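Local coordinates for protein cell Inhibiting Factor (CifBp) (PDB 3GQM) that deamidates a glutamine side chain of host NEDD8 to glutamate, abolishing cullin-RING ubiquitin ligase activity and inhibiting the host cell cycle, at residues 58-61 / 62-66; 72-75 / 76-80; 120-124 / 125-129; 258-262 / 263-267. All blocks are in the same frame, centred on the assembly; numbering follows the deposited sequence.

Contact 1: 58-61 / 62-66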
loop_
_atom_site.group_PDB
_atom_site.type_symbol
_atom_site.label_atom_id
_atom_site.label_comp_id
_atom_site.label_asym_id
_atom_site.label_seq_id
_atom_site.Cartn_x
_atom_site.Cartn_y
_atom_site.Cartn_z
ATOM N N TYR A 58 -0.130 5.904 -13.596
ATOM C CA TYR A 58 -0.607 4.533 -13.345
ATOM C C TYR A 58 -1.145 3.808 -14.570
ATOM O O TYR A 58 -1.577 2.655 -14.471
ATOM C CB TYR A 58 -1.683 4.513 -12.270
ATOM C CG TYR A 58 -1.317 5.096 -10.937
ATOM C CD1 TYR A 58 -0.248 4.601 -10.186
ATOM C CD2 TYR A 58 -2.081 6.127 -10.392
ATOM C CE1 TYR A 58 0.050 5.139 -8.955
ATOM C CE2 TYR A 58 -1.793 6.657 -9.186
ATOM C CZ TYR A 58 -0.720 6.166 -8.460
ATOM O OH TYR A 58 -0.474 6.728 -7.217
ATOM N N ASP A 59 -1.146 4.497 -15.712
ATOM C CA ASP A 59 -1.676 3.964 -16.957
ATOM C C ASP A 59 -0.586 3.295 -17.752
ATOM O O ASP A 59 -0.899 2.649 -18.716
ATOM C CB ASP A 59 -2.332 5.073 -17.816
ATOM C CG ASP A 59 -1.397 6.238 -18.075
ATOM O OD1 ASP A 59 -1.134 7.015 -17.123
ATOM O OD2 ASP A 59 -0.936 6.386 -19.219
ATOM N N THR A 60 0.669 3.484 -17.330
ATOM C CA THR A 60 1.918 2.887 -17.840
ATOM C C THR A 60 2.498 1.840 -16.839
ATOM O O THR A 60 2.280 1.946 -15.629
ATOM C CB THR A 60 2.945 3.990 -17.991
ATOM O OG1 THR A 60 2.753 4.607 -19.271
ATOM C CG2 THR A 60 4.419 3.490 -17.916
ATOM N N LEU A 61 3.232 0.856 -17.352
ATOM C CA LEU A 61 3.797 -0.219 -16.525
ATOM C C LEU A 61 4.726 0.421 -15.556
ATOM O O LEU A 61 5.543 1.270 -15.973
ATOM C CB LEU A 61 4.626 -1.210 -17.353
ATOM C CG LEU A 61 3.921 -2.380 -18.057
ATOM C CD1 LEU A 61 4.976 -3.137 -18.818
ATOM C CD2 LEU A 61 3.148 -3.336 -17.076
ATOM N N LEU A 62 4.636 0.018 -14.282
ATOM C CA LEU A 62 5.611 0.502 -13.309
ATOM C C LEU A 62 7.046 0.366 -13.823
ATOM O O LEU A 62 7.835 1.324 -13.730
ATOM C CB LEU A 62 5.455 -0.160 -11.922
ATOM C CG LEU A 62 6.271 0.453 -10.753
ATOM C CD1 LEU A 62 5.469 0.265 -9.395
ATOM C CD2 LEU A 62 7.696 -0.100 -10.598
ATOM N N ILE A 63 7.391 -0.808 -14.366
ATOM C CA ILE A 63 8.801 -1.070 -14.686
ATOM C C ILE A 63 9.191 -0.380 -15.978
ATOM O O ILE A 63 10.344 -0.338 -16.299
ATOM C CB ILE A 63 9.135 -2.592 -14.792
ATOM C CG1 ILE A 63 8.195 -3.249 -15.819
ATOM C CG2 ILE A 63 9.101 -3.265 -13.380
ATOM C CD1 ILE A 63 8.612 -4.622 -16.254
ATOM N N ALA A 64 8.229 0.153 -16.722
ATOM C CA ALA A 64 8.580 0.950 -17.895
ATOM C C ALA A 64 8.974 2.368 -17.547
ATOM O O ALA A 64 9.333 3.133 -18.463
ATOM C CB ALA A 64 7.459 0.946 -18.931
ATOM N N ARG A 65 8.908 2.736 -16.256
ATOM C CA ARG A 65 9.307 4.077 -15.810
ATOM C C ARG A 65 10.803 4.374 -15.939
ATOM O O ARG A 65 11.651 3.649 -15.409
ATOM C CB ARG A 65 8.877 4.351 -14.357
ATOM C CG ARG A 65 7.353 4.411 -14.171
ATOM C CD ARG A 65 6.992 4.322 -12.706
ATOM N NE ARG A 65 5.540 4.393 -12.511
ATOM C CZ ARG A 65 4.938 4.276 -11.338
ATOM N NH1 ARG A 65 5.658 4.070 -10.206
ATOM N NH2 ARG A 65 3.624 4.383 -11.291
ATOM N N ASP A 66 11.118 5.499 -16.573
ATOM C CA ASP A 66 12.500 5.891 -16.809
ATOM C C ASP A 66 12.884 6.896 -15.769
ATOM O O ASP A 66 12.329 7.964 -15.774
ATOM C CB ASP A 66 12.600 6.571 -18.172
ATOM C CG ASP A 66 14.034 6.661 -18.691
ATOM O OD1 ASP A 66 15.018 6.551 -17.907
ATOM O OD2 ASP A 66 14.156 6.835 -19.924
#

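Contact 2: 72-75 / 76-80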
loop_
_atom_site.group_PDB
_atom_site.type_symbol
_atom_site.label_atom_id
_atom_site.label_comp_id
_atom_site.label_asym_id
_atom_site.label_seq_id
_atom_site.Cartn_x
_atom_site.Cartn_y
_atom_site.Cartn_z
ATOM N N ASN A 72 14.326 14.528 -15.338
ATOM C CA ASN A 72 14.175 15.637 -16.304
ATOM C C ASN A 72 12.825 16.340 -16.226
ATOM O O ASN A 72 12.763 17.541 -16.446
ATOM C CB ASN A 72 14.402 15.158 -17.739
ATOM C CG ASN A 72 15.876 14.908 -18.046
ATOM O OD1 ASN A 72 16.769 15.292 -17.277
ATOM N ND2 ASN A 72 16.137 14.239 -19.174
ATOM N N ALA A 73 11.759 15.591 -15.907
ATOM C CA ALA A 73 10.427 16.154 -15.766
ATOM C C ALA A 73 10.371 17.060 -14.551
ATOM O O ALA A 73 9.819 18.148 -14.614
ATOM C CB ALA A 73 9.338 15.020 -15.667
ATOM N N ILE A 74 10.972 16.621 -13.448
ATOM C CA ILE A 74 11.072 17.479 -12.290
ATOM C C ILE A 74 11.902 18.747 -12.607
ATOM O O ILE A 74 11.490 19.856 -12.239
ATOM C CB ILE A 74 11.647 16.741 -11.053
ATOM C CG1 ILE A 74 10.786 15.508 -10.701
ATOM C CG2 ILE A 74 11.806 17.713 -9.883
ATOM C CD1 ILE A 74 11.483 14.506 -9.745
ATOM N N GLU A 75 13.055 18.591 -13.291
ATOM C CA GLU A 75 13.861 19.777 -13.663
ATOM C C GLU A 75 12.983 20.754 -14.468
ATOM O O GLU A 75 12.897 21.934 -14.168
ATOM C CB GLU A 75 15.111 19.402 -14.481
ATOM C CG GLU A 75 16.189 18.664 -13.694
ATOM C CD GLU A 75 17.300 18.082 -14.583
ATOM O OE1 GLU A 75 17.552 18.640 -15.695
ATOM O OE2 GLU A 75 17.926 17.069 -14.152
ATOM N N LYS A 76 12.322 20.228 -15.483
ATOM C CA LYS A 76 11.449 21.046 -16.308
ATOM C C LYS A 76 10.419 21.800 -15.471
ATOM O O LYS A 76 10.286 23.041 -15.563
ATOM C CB LYS A 76 10.779 20.174 -17.356
ATOM C CG LYS A 76 9.934 20.996 -18.290
ATOM C CD LYS A 76 9.058 20.144 -19.184
ATOM C CE LYS A 76 7.873 21.020 -19.721
ATOM N NZ LYS A 76 6.691 21.082 -18.735
ATOM N N SER A 77 9.708 21.070 -14.617
ATOM C CA SER A 77 8.703 21.687 -13.746
ATOM C C SER A 77 9.314 22.813 -12.880
ATOM O O SER A 77 8.701 23.879 -12.658
ATOM C CB SER A 77 8.021 20.602 -12.870
ATOM O OG SER A 77 7.429 21.181 -11.712
ATOM N N VAL A 78 10.513 22.580 -12.359
ATOM C CA VAL A 78 11.121 23.556 -11.466
ATOM C C VAL A 78 11.446 24.836 -12.281
ATOM O O VAL A 78 11.245 25.959 -11.808
ATOM C CB VAL A 78 12.386 22.966 -10.773
ATOM C CG1 VAL A 78 13.349 24.072 -10.356
ATOM C CG2 VAL A 78 12.006 22.115 -9.576
ATOM N N THR A 79 11.917 24.645 -13.510
ATOM C CA THR A 79 12.185 25.760 -14.410
ATOM C C THR A 79 10.907 26.526 -14.714
ATOM O O THR A 79 10.902 27.743 -14.679
ATOM C CB THR A 79 12.817 25.270 -15.740
ATOM O OG1 THR A 79 13.886 24.372 -15.450
ATOM C CG2 THR A 79 13.394 26.427 -16.535
ATOM N N ASP A 80 9.831 25.806 -15.029
ATOM C CA ASP A 80 8.522 26.419 -15.249
ATOM C C ASP A 80 8.276 27.375 -14.097
ATOM O O ASP A 80 7.811 28.492 -14.293
ATOM C CB ASP A 80 7.417 25.360 -15.333
ATOM C CG ASP A 80 7.468 24.519 -16.621
ATOM O OD1 ASP A 80 8.220 24.843 -17.567
ATOM O OD2 ASP A 80 6.740 23.506 -16.705
#

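Contact 3: 120-124 / 125-129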
loop_
_atom_site.group_PDB
_atom_site.type_symbol
_atom_site.label_atom_id
_atom_site.label_comp_id
_atom_site.label_asym_id
_atom_site.label_seq_id
_atom_site.Cartn_x
_atom_site.Cartn_y
_atom_site.Cartn_z
ATOM N N VAL A 120 1.187 -6.113 -19.248
ATOM C CA VAL A 120 -0.008 -5.271 -19.464
ATOM C C VAL A 120 -0.210 -4.316 -18.259
ATOM O O VAL A 120 -0.424 -4.788 -17.161
ATOM C CB VAL A 120 -1.286 -6.115 -19.642
ATOM C CG1 VAL A 120 -2.519 -5.226 -19.886
ATOM C CG2 VAL A 120 -1.135 -7.105 -20.818
ATOM N N PRO A 121 -0.143 -2.984 -18.478
ATOM C CA PRO A 121 -0.282 -1.982 -17.404
ATOM C C PRO A 121 -1.613 -2.114 -16.668
ATOM O O PRO A 121 -2.622 -2.475 -17.276
ATOM C CB PRO A 121 -0.205 -0.650 -18.148
ATOM C CG PRO A 121 0.550 -1.000 -19.438
ATOM C CD PRO A 121 0.020 -2.350 -19.801
ATOM N N ILE A 122 -1.600 -1.893 -15.360
ATOM C CA ILE A 122 -2.829 -1.914 -14.565
ATOM C C ILE A 122 -2.902 -0.596 -13.782
ATOM O O ILE A 122 -1.926 -0.150 -13.174
ATOM C CB ILE A 122 -2.890 -3.103 -13.555
ATOM C CG1 ILE A 122 -2.757 -4.459 -14.267
ATOM C CG2 ILE A 122 -4.230 -3.118 -12.775
ATOM C CD1 ILE A 122 -2.247 -5.579 -13.327
ATOM N N ASP A 123 -4.056 0.034 -13.849
ATOM C CA ASP A 123 -4.270 1.295 -13.197
ATOM C C ASP A 123 -5.195 0.971 -12.069
ATOM O O ASP A 123 -6.377 0.742 -12.303
ATOM C CB ASP A 123 -4.936 2.273 -14.156
ATOM C CG ASP A 123 -5.069 3.651 -13.563
ATOM O OD1 ASP A 123 -4.829 3.852 -12.323
ATOM O OD2 ASP A 123 -5.380 4.521 -14.372
ATOM N N PRO A 124 -4.634 0.858 -10.847
ATOM C CA PRO A 124 -5.423 0.520 -9.688
ATOM C C PRO A 124 -6.428 1.609 -9.400
ATOM O O PRO A 124 -7.351 1.346 -8.674
ATOM C CB PRO A 124 -4.392 0.455 -8.562
ATOM C CG PRO A 124 -3.214 1.230 -9.076
ATOM C CD PRO A 124 -3.220 1.148 -10.516
ATOM N N THR A 125 -6.263 2.824 -9.935
ATOM C CA THR A 125 -7.300 3.858 -9.682
ATOM C C THR A 125 -8.570 3.646 -10.518
ATOM O O THR A 125 -9.618 4.215 -10.201
ATOM C CB THR A 125 -6.789 5.317 -9.848
ATOM O OG1 THR A 125 -6.418 5.537 -11.212
ATOM C CG2 THR A 125 -5.599 5.554 -8.980
ATOM N N SER A 126 -8.484 2.794 -11.554
ATOM C CA SER A 126 -9.617 2.581 -12.465
ATOM C C SER A 126 -10.248 1.189 -12.425
ATOM O O SER A 126 -11.341 0.983 -12.993
ATOM C CB SER A 126 -9.220 2.918 -13.906
ATOM O OG SER A 126 -8.138 2.115 -14.325
ATOM N N ILE A 127 -9.593 0.224 -11.774
ATOM C CA ILE A 127 -10.206 -1.094 -11.627
ATOM C C ILE A 127 -11.582 -1.024 -10.919
ATOM O O ILE A 127 -11.925 -0.021 -10.316
ATOM C CB ILE A 127 -9.244 -2.130 -10.949
ATOM C CG1 ILE A 127 -8.710 -1.586 -9.608
ATOM C CG2 ILE A 127 -8.106 -2.530 -11.913
ATOM C CD1 ILE A 127 -7.853 -2.597 -8.789
ATOM N N GLU A 128 -12.361 -2.101 -11.002
ATOM C CA GLU A 128 -13.672 -2.160 -10.362
ATOM C C GLU A 128 -13.571 -2.468 -8.860
ATOM O O GLU A 128 -12.976 -3.475 -8.477
ATOM C CB GLU A 128 -14.530 -3.231 -11.043
ATOM C CG GLU A 128 -15.995 -2.832 -11.186
ATOM C CD GLU A 128 -16.280 -2.132 -12.507
ATOM O OE1 GLU A 128 -16.494 -2.842 -13.520
ATOM O OE2 GLU A 128 -16.301 -0.879 -12.544
ATOM N N TYR A 129 -14.135 -1.602 -8.019
ATOM C CA TYR A 129 -14.199 -1.831 -6.571
ATOM C C TYR A 129 -15.564 -2.389 -6.167
ATOM O O TYR A 129 -16.571 -2.078 -6.803
ATOM C CB TYR A 129 -13.888 -0.536 -5.795
ATOM C CG TYR A 129 -12.420 -0.150 -5.798
ATOM C CD1 TYR A 129 -11.799 0.334 -6.971
ATOM C CD2 TYR A 129 -11.648 -0.269 -4.642
ATOM C CE1 TYR A 129 -10.439 0.675 -6.993
ATOM C CE2 TYR A 129 -10.281 0.080 -4.635
ATOM C CZ TYR A 129 -9.683 0.554 -5.816
ATOM O OH TYR A 129 -8.348 0.921 -5.823
#

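Contact 4: 258-262 / 263-267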
loop_
_atom_site.group_PDB
_atom_site.type_symbol
_atom_site.label_atom_id
_atom_site.label_comp_id
_atom_site.label_asym_id
_atom_site.label_seq_id
_atom_site.Cartn_x
_atom_site.Cartn_y
_atom_site.Cartn_z
ATOM N N HIS A 258 -7.135 -8.776 -6.982
ATOM C CA HIS A 258 -6.523 -9.044 -8.275
ATOM C C HIS A 258 -5.492 -10.125 -8.057
ATOM O O HIS A 258 -4.618 -10.000 -7.190
ATOM C CB HIS A 258 -5.802 -7.782 -8.748
ATOM C CG HIS A 258 -5.433 -7.800 -10.190
ATOM N ND1 HIS A 258 -4.544 -8.710 -10.718
ATOM C CD2 HIS A 258 -5.820 -7.007 -11.223
ATOM C CE1 HIS A 258 -4.407 -8.487 -12.018
ATOM N NE2 HIS A 258 -5.174 -7.466 -12.349
ATOM N N GLU A 259 -5.520 -11.147 -8.899
ATOM C CA GLU A 259 -4.502 -12.181 -8.807
ATOM C C GLU A 259 -3.125 -11.634 -9.132
ATOM O O GLU A 259 -2.983 -10.615 -9.851
ATOM C CB GLU A 259 -4.800 -13.377 -9.739
ATOM C CG GLU A 259 -4.905 -13.018 -11.208
ATOM C CD GLU A 259 -5.370 -14.218 -12.046
ATOM O OE1 GLU A 259 -4.577 -15.161 -12.177
ATOM O OE2 GLU A 259 -6.531 -14.237 -12.538
ATOM N N TYR A 260 -2.116 -12.322 -8.608
ATOM C CA TYR A 260 -0.756 -12.073 -9.039
ATOM C C TYR A 260 0.043 -13.357 -9.099
ATOM O O TYR A 260 -0.227 -14.338 -8.365
ATOM C CB TYR A 260 -0.062 -11.008 -8.149
ATOM C CG TYR A 260 0.282 -11.413 -6.715
ATOM C CD1 TYR A 260 1.524 -12.007 -6.400
ATOM C CD2 TYR A 260 -0.647 -11.205 -5.677
ATOM C CE1 TYR A 260 1.848 -12.369 -5.089
ATOM C CE2 TYR A 260 -0.337 -11.558 -4.358
ATOM C CZ TYR A 260 0.914 -12.111 -4.062
ATOM O OH TYR A 260 1.157 -12.446 -2.771
ATOM N N ASP A 261 1.005 -13.345 -10.005
ATOM C CA ASP A 261 2.042 -14.349 -10.069
ATOM C C ASP A 261 3.156 -14.026 -9.080
ATOM O O ASP A 261 3.814 -13.006 -9.213
ATOM C CB ASP A 261 2.685 -14.342 -11.450
ATOM C CG ASP A 261 3.706 -15.443 -11.585
ATOM O OD1 ASP A 261 3.284 -16.553 -11.942
ATOM O OD2 ASP A 261 4.905 -15.224 -11.297
ATOM N N PHE A 262 3.424 -14.906 -8.137
ATOM C CA PHE A 262 4.529 -14.634 -7.215
ATOM C C PHE A 262 5.922 -14.400 -7.808
ATOM O O PHE A 262 6.682 -13.545 -7.331
ATOM C CB PHE A 262 4.596 -15.710 -6.121
ATOM C CG PHE A 262 5.600 -15.412 -5.078
ATOM C CD1 PHE A 262 5.324 -14.438 -4.100
ATOM C CD2 PHE A 262 6.839 -16.073 -5.080
ATOM C CE1 PHE A 262 6.275 -14.117 -3.134
ATOM C CE2 PHE A 262 7.804 -15.782 -4.122
ATOM C CZ PHE A 262 7.535 -14.809 -3.139
ATOM N N ARG A 263 6.304 -15.187 -8.797
ATOM C CA ARG A 263 7.640 -14.989 -9.413
ATOM C C ARG A 263 7.708 -13.691 -10.188
ATOM O O ARG A 263 8.760 -13.070 -10.249
ATOM C CB ARG A 263 8.010 -16.138 -10.378
ATOM C CG ARG A 263 8.286 -17.467 -9.668
ATOM C CD ARG A 263 8.908 -18.465 -10.697
ATOM N NE ARG A 263 9.023 -19.818 -10.165
ATOM C CZ ARG A 263 9.900 -20.164 -9.218
ATOM N NH1 ARG A 263 9.938 -21.415 -8.790
ATOM N NH2 ARG A 263 10.737 -19.261 -8.707
ATOM N N GLN A 264 6.598 -13.294 -10.794
ATOM C CA GLN A 264 6.559 -11.986 -11.539
ATOM C C GLN A 264 6.763 -10.851 -10.574
ATOM O O GLN A 264 7.572 -9.931 -10.857
ATOM C CB GLN A 264 5.231 -11.787 -12.301
ATOM C CG GLN A 264 5.317 -10.692 -13.365
ATOM C CD GLN A 264 6.550 -10.859 -14.281
ATOM O OE1 GLN A 264 6.803 -11.925 -14.814
ATOM N NE2 GLN A 264 7.321 -9.815 -14.425
ATOM N N PHE A 265 6.070 -10.944 -9.412
ATOM C CA PHE A 265 6.272 -9.979 -8.308
ATOM C C PHE A 265 7.759 -9.835 -7.907
ATOM O O PHE A 265 8.313 -8.721 -7.811
ATOM C CB PHE A 265 5.411 -10.356 -7.076
ATOM C CG PHE A 265 5.723 -9.538 -5.811
ATOM C CD1 PHE A 265 6.042 -8.180 -5.879
ATOM C CD2 PHE A 265 5.655 -10.130 -4.554
ATOM C CE1 PHE A 265 6.355 -7.453 -4.741
ATOM C CE2 PHE A 265 5.952 -9.400 -3.390
ATOM C CZ PHE A 265 6.290 -8.057 -3.478
ATOM N N GLN A 266 8.382 -10.973 -7.641
ATOM C CA GLN A 266 9.802 -11.019 -7.270
ATOM C C GLN A 266 10.610 -10.405 -8.371
ATOM O O GLN A 266 11.494 -9.606 -8.132
ATOM C CB GLN A 266 10.242 -12.462 -7.100
ATOM C CG GLN A 266 9.663 -13.143 -5.888
ATOM C CD GLN A 266 10.325 -14.495 -5.708
ATOM O OE1 GLN A 266 10.087 -15.420 -6.478
ATOM N NE2 GLN A 266 11.164 -14.607 -4.710
ATOM N N ARG A 267 10.266 -10.768 -9.584
ATOM C CA ARG A 267 10.974 -10.276 -10.743
ATOM C C ARG A 267 10.821 -8.737 -10.868
ATOM O O ARG A 267 11.822 -8.026 -11.044
ATOM C CB ARG A 267 10.499 -11.028 -12.005
ATOM C CG ARG A 267 11.465 -10.906 -13.153
ATOM C CD ARG A 267 11.135 -11.911 -14.306
ATOM N NE ARG A 267 12.255 -11.989 -15.269
ATOM C CZ ARG A 267 13.406 -12.670 -15.106
ATOM N NH1 ARG A 267 13.677 -13.396 -14.023
ATOM N NH2 ARG A 267 14.316 -12.618 -16.058
#

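Contact 1: 58-61 / 62-66
CG of Y58 lies beside its backbone N (chi1 -57°), which turns the ring back near the turn, where R65, extended from CG to NE, brings its guanidinium although seven residues separate the two in the chain. NH2 of R65 stands 4.0 Å from CD1 of Y58; the two planes are 50° apart, and CD1 lies at the edge of the guanidinium, near its plane. L62 CA lies against one guanidinium face, offset toward its rim, 3.9 Å above the plane. Between the two residues the chain folds into a 3-10 turn: A64 N donates to L61 O at 3.0 Å, somewhat bent (136°), and R65 N follows with a bond to L62 O of 3.1 Å. The turn brings A64 CB to 3.9 Å from L61 CB. T60 adds its methyl, CG2, which meets A64 CB at 4.1 Å. I63 CG1 touches L61 CB more loosely. The segment lies between helices 47-53 and 67-80, and D66 stands at the N-cap of the latter, its OD1 accepting a weak bond from R68 N. The guanidinium is buried and finds its acceptors outside the turn, NH1 on V52 O and NH2 on both R57 O and N110 OD1. Such a set of carbonyl and amide oxygens would be expected to stabilise its positive charge and fix its rotation, leaving Y58 as an oblique neighbour of the cation.

Contact 2: 72-75 / 76-80
The peptide carbonyl of E75 is met twice by T79: the backbone N donates at 3.0 Å, while OG1 donates from above the carbonyl plane, 44° out of it, at 2.9 Å. T79 can do both because a chi1 of -48° keeps OG1 close to its own backbone N, folding the hydroxyl back onto the preceding turn. The second flat group is the carboxylate of D80, whose OD2 is approached by K76 NZ at 3.2 Å on the syn side, facing the other oxygen. The lysine reaches it by an extended chain that bends only at the last torsion (chi4 -85°), so the salt bridge spans one turn, from i to i+4. K76 and D80 are both exposed, as is T79, and the bridge lies on the surface of the helix. All of this belongs to the second half of helix 67-80, a regular alpha-helix whose i to i+4 ladder continues with K76 N on N72 O and S77 N on A73 O, both 2.9 Å. V78 N closes on I74 O at the same distance. On the helix side that carries the aliphatic residues, I74 CG2 lies 4.4 Å from V78 CG2. This pair turns toward the rest of the protein: I74 packs on P96 and F97, V78 on P96 and on L84 and Y87 of helix 84-91, where S77 also touches Y87.

Contact 3: 120-124 / 125-129
From CB outward, the side chain of D123 meets T125 and S126: CB lies 3.2 Å from S126 OG, CG comes within 3.3 Å of T125 OG1, and OD1 takes two bonds from T125. OD2 lies farther off, 3.5 Å from T125 OG1 and not bonded to it. A trans chi1 (-175°) places the carboxylate beside its own carbonyl carbon, within reach of T125 N and OG1. OG1 of T125 donates to OD1 at 2.6 Å and T125 N at 3.0 Å, both from the same face of the carboxylate plane and well above it. The carbonyl O of D123 is also gripped twice, by S126 N and S126 OG, both at 3.0 Å and from one face of the carbonyl plane; I127 N adds a weak bond. Beyond the turn, Y129 OH donates to P124 O at 3.1 Å, the oxygen lying at the edge of the phenol ring, in its plane. I122 and I127 meet obliquely through their CG2 methyls and pack against helix 104-116 and strand 253-260. With D123 OD1 on T125 N and D123 O on S126 N, this is an Asx turn fused to a type I beta turn with P124 second, set in the loop between helices 104-116 and 135-139 of this Cif-family protein.

Contact 4: 258-262 / 263-267
F262 and Q266, one helical turn apart, cross at an angle, ring and amide planes 32° apart. Q266 CG lies over the ring face as a CH-pi contact, 4.1 Å from the centroid and 27° off its normal, and the packing is tight where the amide carbon CD comes to 3.2 Å from F262 CE2. F265 turns toward the preceding residues: its CD2 touches F262 CE1 at 4.3 Å, and its CB meets the Y260 ring obliquely, nearest CD1 at 4.3 Å. D261 starts the helix as N-cap. With CG pointing away from the backbone N (chi1 -176°), the carboxylate bends over the first turn, and OD2 takes Q264 N at 2.6 Å through its anti lone pair. D261 O accepts F265 N at 3.1 Å, and F262 O accepts Q266 N at the same length. A carboxylate at a helix N-terminus would be expected to be stabilised there by the helix dipole. D261 links the edge strand 253-260 to the C-terminal helix 262-273: Y260 pairs with N147 of strand 147-154 and bonds through OH to D164, F265 packs on L114 and M115 of helix 104-116, and helix 29-42 covers F262, F265 and Q266.

In the fold
Contacts 1 and 3 lie side by side, their centres about 13 Å apart: Y58 CB stands 3.2 Å from D123 OD1, and L61 CD2 packs on the backbone of V120 and P121. K113 of helix 104-116 joins them, since its NZ donates to Y58 O, T60 O and I122 O. Contact 3 meets contact 4 where I122 CD1 lies 3.6 Å from H258 NE2. Contact 2 is set apart, about 19 Å from contact 1 and 34 Å from contact 4, centre to centre. C104, H159 and Q179 are inferred to be the active-site residues; the side chain of Y58 is about 10 Å from that of C104, and Y129 about 11 Å.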